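Local coordinates for protein Aureochrome1 (Vaucheria frigida, PDB 3UE6) that binds flavin mononucleotide in a LOV domain of the PAS fold and acts as a blue-light photoreceptor, at residues K98-N101 with A102-G106. Sequence-based numbering, arbitrary orientation.
Sequences KIRN and AITKG. With FMN (flavin mononucleotide), chain G.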
loop_
_atom_site.group_PDB
_atom_site.type_symbol
_atom_site.label_atom_id
_atom_site.label_comp_id
_atom_site.label_asym_id
_atom_site.label_seq_id
_atom_site.Cartn_x
_atom_site.Cartn_y
_atom_site.Cartn_z
ATOM N N LYS A 98 1.510 -18.966 -13.349
ATOM C CA LYS A 98 1.240 -19.028 -11.917
ATOM C C LYS A 98 0.713 -17.689 -11.407
ATOM O O LYS A 98 -0.222 -17.647 -10.612
ATOM C CB LYS A 98 2.480 -19.457 -11.124
ATOM C CG LYS A 98 2.234 -19.608 -9.622
ATOM C CD LYS A 98 3.544 -19.615 -8.841
ATOM C CE LYS A 98 3.318 -19.753 -7.338
ATOM N NZ LYS A 98 2.742 -21.077 -6.982
ATOM N N ILE A 99 1.309 -16.597 -11.873
ATOM C CA ILE A 99 0.869 -15.264 -11.471
ATOM C C ILE A 99 -0.529 -14.909 -11.976
ATOM O O ILE A 99 -1.350 -14.390 -11.225
ATOM C CB ILE A 99 1.856 -14.169 -11.917
ATOM C CG1 ILE A 99 3.227 -14.399 -11.273
ATOM C CG2 ILE A 99 1.311 -12.798 -11.546
ATOM C CD1 ILE A 99 4.321 -13.484 -11.798
ATOM N N ARG A 100 -0.795 -15.169 -13.250
ATOM C CA ARG A 100 -2.126 -14.927 -13.793
ATOM C C ARG A 100 -3.156 -15.698 -12.976
ATOM O O ARG A 100 -4.131 -15.132 -12.493
ATOM C CB ARG A 100 -2.190 -15.347 -15.264
ATOM C CG ARG A 100 -3.505 -15.048 -15.954
ATOM C CD ARG A 100 -3.368 -15.141 -17.466
ATOM N NE ARG A 100 -2.824 -16.430 -17.890
ATOM C CZ ARG A 100 -1.589 -16.626 -18.346
ATOM N NH1 ARG A 100 -0.742 -15.614 -18.461
ATOM N NH2 ARG A 100 -1.204 -17.844 -18.698
ATOM N N ASN A 101 -2.913 -16.992 -12.809
ATOM C CA ASN A 101 -3.834 -17.866 -12.102
ATOM C C ASN A 101 -4.102 -17.423 -10.658
ATOM O O ASN A 101 -5.251 -17.393 -10.208
ATOM C CB ASN A 101 -3.331 -19.307 -12.155
ATOM C CG ASN A 101 -3.831 -20.139 -11.000
ATOM O OD1 ASN A 101 -4.927 -20.696 -11.048
ATOM N ND2 ASN A 101 -3.024 -20.233 -9.949
ATOM N N ALA A 102 -3.037 -17.080 -9.941
ATOM C CA ALA A 102 -3.151 -16.580 -8.576
ATOM C C ALA A 102 -4.045 -15.350 -8.521
ATOM O O ALA A 102 -4.880 -15.209 -7.625
ATOM C CB ALA A 102 -1.769 -16.241 -8.028
ATOM N N ILE A 103 -3.859 -14.461 -9.490
ATOM C CA ILE A 103 -4.639 -13.233 -9.557
ATOM C C ILE A 103 -6.124 -13.496 -9.815
ATOM O O ILE A 103 -6.983 -12.912 -9.154
ATOM C CB ILE A 103 -4.070 -12.270 -10.609
ATOM C CG1 ILE A 103 -2.799 -11.606 -10.072
ATOM C CG2 ILE A 103 -5.094 -11.225 -10.997
ATOM C CD1 ILE A 103 -2.150 -10.640 -11.037
ATOM N N THR A 104 -6.431 -14.377 -10.764
ATOM C CA THR A 104 -7.828 -14.659 -11.081
ATOM C C THR A 104 -8.550 -15.269 -9.879
ATOM O O THR A 104 -9.738 -15.024 -9.675
ATOM C CB THR A 104 -8.002 -15.586 -12.311
ATOM O OG1 THR A 104 -8.438 -16.884 -11.886
ATOM C CG2 THR A 104 -6.713 -15.718 -13.086
ATOM N N LYS A 105 -7.823 -16.051 -9.084
ATOM C CA LYS A 105 -8.415 -16.765 -7.953
ATOM C C LYS A 105 -8.395 -15.970 -6.647
ATOM O O LYS A 105 -8.970 -16.398 -5.647
ATOM C CB LYS A 105 -7.738 -18.125 -7.747
ATOM C CG LYS A 105 -8.071 -19.170 -8.807
ATOM C CD LYS A 105 -7.586 -20.551 -8.377
ATOM C CE LYS A 105 -7.350 -21.481 -9.561
ATOM N NZ LYS A 105 -8.579 -21.749 -10.355
ATOM N N GLY A 106 -7.725 -14.824 -6.653
ATOM C CA GLY A 106 -7.746 -13.933 -5.508
ATOM C C GLY A 106 -6.839 -14.313 -4.351
ATOM O O GLY A 106 -6.926 -13.734 -3.274
HETATM N N1 FMN G . 4.629 -9.470 -13.630
HETATM C C2 FMN G . 5.999 -9.464 -13.791
HETATM O O2 FMN G . 6.521 -10.173 -14.654
HETATM N N3 FMN G . 6.781 -8.667 -12.983
HETATM C C4 FMN G . 6.204 -7.873 -12.018
HETATM O O4 FMN G . 6.900 -7.161 -11.302
HETATM C C4A FMN G . 4.825 -7.874 -11.857
HETATM N N5 FMN G . 4.223 -7.083 -10.894
HETATM C C5A FMN G . 2.853 -7.096 -10.739
HETATM C C6 FMN G . 2.261 -6.299 -9.770
HETATM C C7 FMN G . 0.881 -6.301 -9.602
HETATM C C7M FMN G . 0.248 -5.434 -8.549
HETATM C C8 FMN G . 0.092 -7.108 -10.414
HETATM C C8M FMN G . -1.395 -7.108 -10.230
HETATM C C9 FMN G . 0.685 -7.908 -11.385
HETATM C C9A FMN G . 2.069 -7.904 -11.552
HETATM N N10 FMN G . 2.675 -8.685 -12.525
HETATM C C10 FMN G . 4.041 -8.680 -12.669
HETATM C "C1'" FMN G . 1.878 -9.592 -13.413
HETATM C "C2'" FMN G . 1.347 -8.940 -14.678
HETATM O "O2'" FMN G . 0.843 -7.660 -14.389
HETATM C "C3'" FMN G . 0.248 -9.828 -15.252
HETATM O "O3'" FMN G . -0.808 -9.972 -14.326
HETATM C "C4'" FMN G . 0.822 -11.196 -15.602
HETATM O "O4'" FMN G . 1.800 -11.036 -16.603
HETATM C "C5'" FMN G . -0.232 -12.180 -16.100
HETATM O "O5'" FMN G . -1.168 -11.517 -16.921
HETATM P P FMN G . -1.139 -11.653 -18.527
HETATM O O1P FMN G . 0.156 -11.049 -19.017
HETATM O O2P FMN G . -2.296 -10.899 -19.130
HETATM O O3P FMN G . -1.216 -13.099 -18.951
#
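Ala-102 begins the last turn of its helix by giving its N-H to Lys-98 O at 2.9 Å, and its small methyl suits the buried face, where it touches Thr-109. Ile-103 repeats the i to i+4 bond, its N standing 3.1 Å from Ile-99 O. The two isoleucines run side by side, Ile-103 CD1 4.1 Å from Ile-99 CG2, and with Arg-100 they belong to the flavin mononucleotide pocket: CD1 lies near both ribityl O3' and the ring methyl C8M, while CG2, anti to its own backbone N, meets ribityl C1' at 3.8 Å. Beside them Arg-100, bent at chi3 (55°), suits the phosphate: its NH1 donates a hydrogen bond of 2.6 Å to O3P, which lies near the guanidinium plane, at its edge, and Asp-97 holds NH2 by a salt bridge. Thr-104 N-H bonds to Arg-100 O, an acceptor less surely placed. On the exposed side, where polar chains fit, the N-H of Lys-105 bonds to Asn-101 O, and its long chain slants across the asparagine amide. Gly-106 ends the helix in a Schellman motif, its positive phi (79°) easy without a side chain. Helix 93-105 packs on strand 109-116, Ile-99 against Val-111 and Leu-113, while Lys-98 NZ makes a salt bridge with Glu-164, just after helix 151-161.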